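Local coordinates for protein transcriptional regulator URE2 (PDB 1K0D) that represses nitrogen-utilization genes by holding their GATA-type transcriptional activators in the cytoplasm, and has glutathione peroxidase activity, at residues 242-245 against 246-250; 229-233 against 234-238; 130-133 against 134-137. All blocks are in the same frame, centred on the assembly; numbering follows the deposited sequence.

Interaction 1 of 3, residues 242-245 against 246-250; sequences KWTK and HMMRR
A Met-aromatic contact between Trp243 and Met247, one turn apart in helix 238-248, carries this local packing. The helix belongs to the all-helical C-terminal domain of the GST-like region of URE2. The methyl group of Met247 does the touching. Its CE lies over one face of the indole, 3.6 Å from Trp243 CE2. The CH-pi approach of Met247 CE to the five-membered ring lies 17° off the ring normal. Met247 SD sits higher above the same ring, 4.9 Å from the centroid of its five-membered part. The indole is turned with CG anti to the backbone N (chi1 176°), while the Met247 chain runs back along the helix and bends at chi3 to lay its methyl on the ring. Trp243 NE1 is hydrogen-bonded to Asp216 OD1, which helps fix the rotation of the indole, and Phe219 meets the same ring system.

On another side of the helix, Thr244 and Met248 lie side by side, with Thr244 CG2 4.1 Å from Met248 CG. Thr244 OG1 bonds back to Val240 O. Toward solvent, Arg249 crosses Lys245. The carbonyl O of Lys245 lies over one face of the guanidinium, and Arg249 NH2 comes within 3.6 Å of Lys245 CB. The Lys245 amine is hydrogen-bonded to Tyr241 OH.

The backbone bonds run from residue i+4 to i. His246 N to Lys242 O is 2.8 Å, Met248 N to Thr244 O is 2.9 Å, and Met247 N to Trp243 O is longer at 3.3 Å. The Arg249 N bond to Lys245 O is weak. These are i to i+4 side-chain contacts of an amphipathic alpha-helix, with a Met-aromatic pair on its buried face.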
loop_
_atom_site.group_PDB
_atom_site.type_symbol
_atom_site.label_atom_id
_atom_site.label_comp_id
_atom_site.label_asym_id
_atom_site.label_seq_id
_atom_site.Cartn_x
_atom_site.Cartn_y
_atom_site.Cartn_z
ATOM N N LYS B 242 18.436 -16.590 2.630
ATOM C CA LYS B 242 19.177 -16.709 1.366
ATOM C C LYS B 242 18.745 -15.599 0.407
ATOM O O LYS B 242 19.563 -14.907 -0.198
ATOM C CB LYS B 242 18.905 -18.052 0.686
ATOM C CG LYS B 242 19.242 -19.291 1.487
ATOM C CD LYS B 242 19.062 -20.517 0.596
ATOM C CE LYS B 242 18.881 -21.790 1.394
ATOM N NZ LYS B 242 17.556 -21.802 2.070
ATOM N N TRP B 243 17.431 -15.476 0.276
ATOM C CA TRP B 243 16.759 -14.500 -0.567
ATOM C C TRP B 243 17.283 -13.082 -0.303
ATOM O O TRP B 243 17.705 -12.382 -1.225
ATOM C CB TRP B 243 15.269 -14.622 -0.258
ATOM C CG TRP B 243 14.333 -13.676 -0.905
ATOM C CD1 TRP B 243 14.017 -13.604 -2.230
ATOM C CD2 TRP B 243 13.450 -12.779 -0.230
ATOM N NE1 TRP B 243 12.973 -12.728 -2.421
ATOM C CE2 TRP B 243 12.606 -12.208 -1.208
ATOM C CE3 TRP B 243 13.283 -12.408 1.109
ATOM C CZ2 TRP B 243 11.605 -11.284 -0.885
ATOM C CZ3 TRP B 243 12.287 -11.489 1.429
ATOM C CH2 TRP B 243 11.460 -10.940 0.436
ATOM N N THR B 244 17.269 -12.665 0.957
ATOM C CA THR B 244 17.750 -11.339 1.322
ATOM C C THR B 244 19.243 -11.193 1.038
ATOM O O THR B 244 19.690 -10.144 0.574
ATOM C CB THR B 244 17.519 -11.046 2.820
ATOM O OG1 THR B 244 16.182 -11.412 3.176
ATOM C CG2 THR B 244 17.716 -9.558 3.109
ATOM N N LYS B 245 20.020 -12.239 1.315
ATOM C CA LYS B 245 21.460 -12.171 1.061
ATOM C C LYS B 245 21.794 -12.065 -0.418
ATOM O O LYS B 245 22.750 -11.391 -0.795
ATOM C CB LYS B 245 22.187 -13.370 1.679
ATOM C CG LYS B 245 22.494 -13.177 3.160
ATOM C CD LYS B 245 23.259 -11.877 3.382
ATOM C CE LYS B 245 23.662 -11.687 4.838
ATOM N NZ LYS B 245 24.711 -12.658 5.269
ATOM N N HIS B 246 21.017 -12.732 -1.262
ATOM C CA HIS B 246 21.264 -12.647 -2.691
ATOM C C HIS B 246 21.103 -11.191 -3.110
ATOM O O HIS B 246 21.912 -10.660 -3.863
ATOM C CB HIS B 246 20.266 -13.505 -3.471
ATOM C CG HIS B 246 20.700 -14.925 -3.668
ATOM N ND1 HIS B 246 21.838 -15.265 -4.369
ATOM C CD2 HIS B 246 20.123 -16.093 -3.299
ATOM C CE1 HIS B 246 21.940 -16.580 -4.425
ATOM N NE2 HIS B 246 20.913 -17.107 -3.784
ATOM N N MET B 247 20.065 -10.537 -2.598
ATOM C CA MET B 247 19.802 -9.144 -2.948
ATOM C C MET B 247 20.837 -8.176 -2.369
ATOM O O MET B 247 21.252 -7.232 -3.041
ATOM C CB MET B 247 18.384 -8.749 -2.502
ATOM C CG MET B 247 17.268 -9.575 -3.168
ATOM S SD MET B 247 15.603 -8.881 -2.949
ATOM C CE MET B 247 15.113 -9.673 -1.398
ATOM N N MET B 248 21.253 -8.417 -1.130
ATOM C CA MET B 248 22.246 -7.573 -0.472
ATOM C C MET B 248 23.615 -7.588 -1.167
ATOM O O MET B 248 24.440 -6.719 -0.914
ATOM C CB MET B 248 22.419 -7.999 0.994
ATOM C CG MET B 248 21.212 -7.736 1.887
ATOM S SD MET B 248 21.095 -6.021 2.453
ATOM C CE MET B 248 20.480 -5.248 0.989
ATOM N N ARG B 249 23.857 -8.568 -2.038
ATOM C CA ARG B 249 25.139 -8.647 -2.740
ATOM C C ARG B 249 25.143 -7.898 -4.068
ATOM O O ARG B 249 26.191 -7.763 -4.703
ATOM C CB ARG B 249 25.528 -10.104 -2.998
ATOM C CG ARG B 249 25.597 -10.940 -1.741
ATOM C CD ARG B 249 26.224 -12.295 -1.991
ATOM N NE ARG B 249 26.216 -13.084 -0.762
ATOM C CZ ARG B 249 25.298 -13.995 -0.459
ATOM N NH1 ARG B 249 24.306 -14.252 -1.304
ATOM N NH2 ARG B 249 25.363 -14.633 0.702
ATOM N N ARG B 250 23.980 -7.416 -4.495
ATOM C CA ARG B 250 23.895 -6.688 -5.759
ATOM C C ARG B 250 24.483 -5.282 -5.630
ATOM O O ARG B 250 24.189 -4.550 -4.681
ATOM C CB ARG B 250 22.438 -6.617 -6.226
ATOM C CG ARG B 250 21.783 -7.989 -6.407
ATOM C CD ARG B 250 20.337 -7.837 -6.818
ATOM N NE ARG B 250 20.220 -7.100 -8.074
ATOM C CZ ARG B 250 20.275 -7.656 -9.282
ATOM N NH1 ARG B 250 20.445 -8.969 -9.411
ATOM N NH2 ARG B 250 20.150 -6.898 -10.360
#

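Interaction 2 of 3, residues 229-233 against 234-238; sequences IGINI and KIEFP
Asn232 and Glu236 are joined twice across a short helical turn, and this is the tight part of the contact. Asn232 N gives a hydrogen bond to Glu236 OE1 at 2.7 Å, with an N-H...O angle of 158°. The oxygen is met on its anti side, 20° out of the carboxylate plane. Glu236 CG stands beside its own backbone N (chi1 -73°), and the extended chain beyond it carries the carboxylate back to the start of the turn. In return, Glu236 N bonds to Asn232 O at 2.8 Å. Phe237 N closes the turn on Ile233 O at 2.7 Å. Asn232 is the N-cap of helix 233-236, which joins the loop after helix 220-223 to helix 238-248 in the GST C-terminal domain. Glu236 OE2 forms a salt bridge with Arg159, tying the turn to helix 148-176.

The apolar packing is lighter. On the side toward helix 148-176, Ile231 CG2 reaches the edge of the Phe237 ring, 4.2 Å from CE1, and both side chains also touch that helix. Lys234 and Ile235 make up the exposed side, with the Asn232 amide alongside them.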
loop_
_atom_site.group_PDB
_atom_site.type_symbol
_atom_site.label_atom_id
_atom_site.label_comp_id
_atom_site.label_asym_id
_atom_site.label_seq_id
_atom_site.Cartn_x
_atom_site.Cartn_y
_atom_site.Cartn_z
ATOM N N ILE B 229 13.440 -6.323 17.122
ATOM C CA ILE B 229 12.263 -6.781 17.844
ATOM C C ILE B 229 12.401 -8.255 18.219
ATOM O O ILE B 229 11.408 -8.953 18.443
ATOM C CB ILE B 229 10.967 -6.556 17.031
ATOM C CG1 ILE B 229 11.052 -7.257 15.680
ATOM C CG2 ILE B 229 10.729 -5.067 16.842
ATOM C CD1 ILE B 229 9.801 -7.085 14.832
ATOM N N GLY B 230 13.648 -8.718 18.286
ATOM C CA GLY B 230 13.916 -10.092 18.673
ATOM C C GLY B 230 13.770 -11.158 17.608
ATOM O O GLY B 230 13.790 -12.342 17.927
ATOM N N ILE B 231 13.633 -10.761 16.347
ATOM C CA ILE B 231 13.486 -11.739 15.278
ATOM C C ILE B 231 14.814 -12.002 14.582
ATOM O O ILE B 231 15.448 -11.092 14.065
ATOM C CB ILE B 231 12.428 -11.276 14.239
ATOM C CG1 ILE B 231 11.034 -11.338 14.870
ATOM C CG2 ILE B 231 12.476 -12.156 13.009
ATOM C CD1 ILE B 231 9.924 -10.801 13.983
ATOM N N ASN B 232 15.221 -13.265 14.575
ATOM C CA ASN B 232 16.476 -13.679 13.954
ATOM C C ASN B 232 16.128 -14.399 12.652
ATOM O O ASN B 232 15.776 -15.578 12.661
ATOM C CB ASN B 232 17.224 -14.609 14.923
ATOM C CG ASN B 232 18.569 -15.078 14.392
ATOM O OD1 ASN B 232 19.340 -15.712 15.120
ATOM N ND2 ASN B 232 18.857 -14.782 13.132
ATOM N N ILE B 233 16.220 -13.681 11.535
ATOM C CA ILE B 233 15.884 -14.241 10.222
ATOM C C ILE B 233 16.731 -15.444 9.788
ATOM O O ILE B 233 16.203 -16.439 9.281
ATOM C CB ILE B 233 15.983 -13.152 9.127
ATOM C CG1 ILE B 233 14.897 -12.097 9.343
ATOM C CG2 ILE B 233 15.834 -13.774 7.743
ATOM C CD1 ILE B 233 15.028 -10.895 8.428
ATOM N N LYS B 234 18.042 -15.341 9.978
ATOM C CA LYS B 234 18.964 -16.408 9.601
ATOM C C LYS B 234 18.583 -17.754 10.209
ATOM O O LYS B 234 18.697 -18.791 9.561
ATOM C CB LYS B 234 20.386 -16.025 10.025
ATOM C CG LYS B 234 21.458 -17.063 9.723
ATOM C CD LYS B 234 22.838 -16.516 10.075
ATOM C CE LYS B 234 23.909 -17.596 10.002
ATOM N NZ LYS B 234 24.027 -18.187 8.640
ATOM N N ILE B 235 18.109 -17.737 11.448
ATOM C CA ILE B 235 17.738 -18.971 12.131
ATOM C C ILE B 235 16.256 -19.294 12.030
ATOM O O ILE B 235 15.874 -20.452 11.853
ATOM C CB ILE B 235 18.119 -18.898 13.621
ATOM C CG1 ILE B 235 19.627 -18.678 13.756
ATOM C CG2 ILE B 235 17.691 -20.177 14.339
ATOM C CD1 ILE B 235 20.086 -18.495 15.177
ATOM N N GLU B 236 15.422 -18.267 12.141
ATOM C CA GLU B 236 13.980 -18.459 12.084
ATOM C C GLU B 236 13.389 -18.638 10.690
ATOM O O GLU B 236 12.407 -19.364 10.529
ATOM C CB GLU B 236 13.279 -17.289 12.773
ATOM C CG GLU B 236 13.402 -17.294 14.283
ATOM C CD GLU B 236 12.670 -16.128 14.918
ATOM O OE1 GLU B 236 13.316 -15.100 15.208
ATOM O OE2 GLU B 236 11.441 -16.237 15.109
ATOM N N PHE B 237 13.969 -17.981 9.688
ATOM C CA PHE B 237 13.445 -18.079 8.325
ATOM C C PHE B 237 14.543 -18.271 7.276
ATOM O O PHE B 237 14.867 -17.355 6.522
ATOM C CB PHE B 237 12.614 -16.828 8.000
ATOM C CG PHE B 237 11.526 -16.547 9.005
ATOM C CD1 PHE B 237 11.732 -15.642 10.041
ATOM C CD2 PHE B 237 10.311 -17.219 8.939
ATOM C CE1 PHE B 237 10.743 -15.413 10.998
ATOM C CE2 PHE B 237 9.316 -16.996 9.892
ATOM C CZ PHE B 237 9.534 -16.090 10.925
ATOM N N PRO B 238 15.114 -19.485 7.206
ATOM C CA PRO B 238 16.182 -19.867 6.276
ATOM C C PRO B 238 16.026 -19.349 4.843
ATOM O O PRO B 238 16.923 -18.694 4.314
ATOM C CB PRO B 238 16.160 -21.394 6.347
ATOM C CG PRO B 238 15.794 -21.641 7.760
ATOM C CD PRO B 238 14.655 -20.663 7.967
#

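Interaction 3 of 3, residues 130-133 against 134-137; sequences APMI and GQAL
Gly134 N donates to Ala130 O at 2.9 Å, with an N-H...O angle of 154°. The bond lies in helix 112-142, a long helix of the GST C-terminal domain that reaches both the glutathione site and the dimer interface. The next bond, Gln135 N to Pro131 O, is also 2.9 Å. The N of Pro131 and of Met132 have no bond to the preceding turn, and the helix is kinked there. From Gly134 on the series is unbroken: Ala136 N to Met132 O and Leu137 N to Ile133 O are both 3.0 Å.

The side chains divide by neighbour. Ala130 lies close to the glutathione-binding Asn30, and the side chain of Pro131 is about 6 Å from a bound glutathione. Pro131 also packs on Ser127 of the second subunit, and Gln135 on Met132 of that subunit. Met132 and Ala136 touch Tyr154 of helix 148-176 in their own chain. Ile133 rests on Trp222 and Val226.

Ile133 and Leu137 point the same way, one turn apart. The Ile133 CG2 branch is anti to the backbone N, which sets it beside the following turn. Its nearest touch on Leu137 is CG2 to CD1 at 3.9 Å, and Leu137 CG lies 3.3 Å from Ile133 O.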
loop_
_atom_site.group_PDB
_atom_site.type_symbol
_atom_site.label_atom_id
_atom_site.label_comp_id
_atom_site.label_asym_id
_atom_site.label_seq_id
_atom_site.Cartn_x
_atom_site.Cartn_y
_atom_site.Cartn_z
ATOM N N ALA B 130 5.471 -3.757 6.779
ATOM C CA ALA B 130 6.035 -2.541 7.345
ATOM C C ALA B 130 5.242 -1.925 8.495
ATOM O O ALA B 130 5.813 -1.578 9.529
ATOM C CB ALA B 130 6.245 -1.503 6.238
ATOM N N PRO B 131 3.915 -1.771 8.335
ATOM C CA PRO B 131 3.129 -1.177 9.423
ATOM C C PRO B 131 3.252 -1.950 10.732
ATOM O O PRO B 131 3.340 -1.353 11.805
ATOM C CB PRO B 131 1.700 -1.201 8.873
ATOM C CG PRO B 131 1.918 -1.062 7.390
ATOM C CD PRO B 131 3.078 -1.996 7.145
ATOM N N MET B 132 3.254 -3.274 10.635
ATOM C CA MET B 132 3.349 -4.130 11.809
ATOM C C MET B 132 4.720 -4.047 12.474
ATOM O O MET B 132 4.821 -4.026 13.701
ATOM C CB MET B 132 3.030 -5.579 11.427
ATOM C CG MET B 132 1.602 -5.780 10.935
ATOM S SD MET B 132 0.360 -5.318 12.183
ATOM C CE MET B 132 -0.168 -3.718 11.575
ATOM N N ILE B 133 5.778 -4.015 11.674
ATOM C CA ILE B 133 7.114 -3.901 12.238
ATOM C C ILE B 133 7.150 -2.563 12.964
ATOM O O ILE B 133 7.738 -2.438 14.040
ATOM C CB ILE B 133 8.190 -3.929 11.144
ATOM C CG1 ILE B 133 8.250 -5.330 10.519
ATOM C CG2 ILE B 133 9.545 -3.530 11.731
ATOM C CD1 ILE B 133 9.181 -5.418 9.314
ATOM N N GLY B 134 6.492 -1.572 12.371
ATOM C CA GLY B 134 6.439 -0.251 12.971
ATOM C C GLY B 134 5.719 -0.242 14.312
ATOM O O GLY B 134 6.144 0.436 15.243
ATOM N N GLN B 135 4.631 -0.994 14.425
ATOM C CA GLN B 135 3.897 -1.019 15.680
ATOM C C GLN B 135 4.680 -1.779 16.754
ATOM O O GLN B 135 4.644 -1.404 17.925
ATOM C CB GLN B 135 2.514 -1.652 15.500
ATOM C CG GLN B 135 1.633 -0.980 14.441
ATOM C CD GLN B 135 1.817 0.527 14.378
ATOM O OE1 GLN B 135 2.291 1.055 13.375
ATOM N NE2 GLN B 135 1.454 1.222 15.443
ATOM N N ALA B 136 5.383 -2.840 16.358
ATOM C CA ALA B 136 6.160 -3.623 17.317
ATOM C C ALA B 136 7.291 -2.768 17.860
ATOM O O ALA B 136 7.545 -2.750 19.061
ATOM C CB ALA B 136 6.719 -4.892 16.665
ATOM N N LEU B 137 7.973 -2.058 16.971
ATOM C CA LEU B 137 9.067 -1.194 17.398
ATOM C C LEU B 137 8.528 -0.125 18.344
ATOM O O LEU B 137 9.150 0.185 19.359
ATOM C CB LEU B 137 9.737 -0.533 16.188
ATOM C CG LEU B 137 10.616 -1.427 15.304
ATOM C CD1 LEU B 137 10.970 -0.691 14.020
ATOM C CD2 LEU B 137 11.875 -1.828 16.063
#

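Overall arrangement
All three contacts are local and lie in the helical C-terminal domain. Interaction 3 is buried and nearest to bound glutathione and the second subunit. Interaction 1 is partly buried, and interaction 2 is a surface contact. Neither of these meets another chain of the assembly. Interactions 1 and 2 follow each other in sequence, with centres about 15 Å apart. Interaction 2 touches interaction 3, where Ile229 CG2 packs 3.5 Å from Leu137 CD2. The two also share helix 148-176 as a neighbour. Chemistry follows place: aromatic and sulfur packing in 242-250, a carboxylate-bound N-cap in 229-238, and mostly apolar side chains on a kinked helix in 130-137.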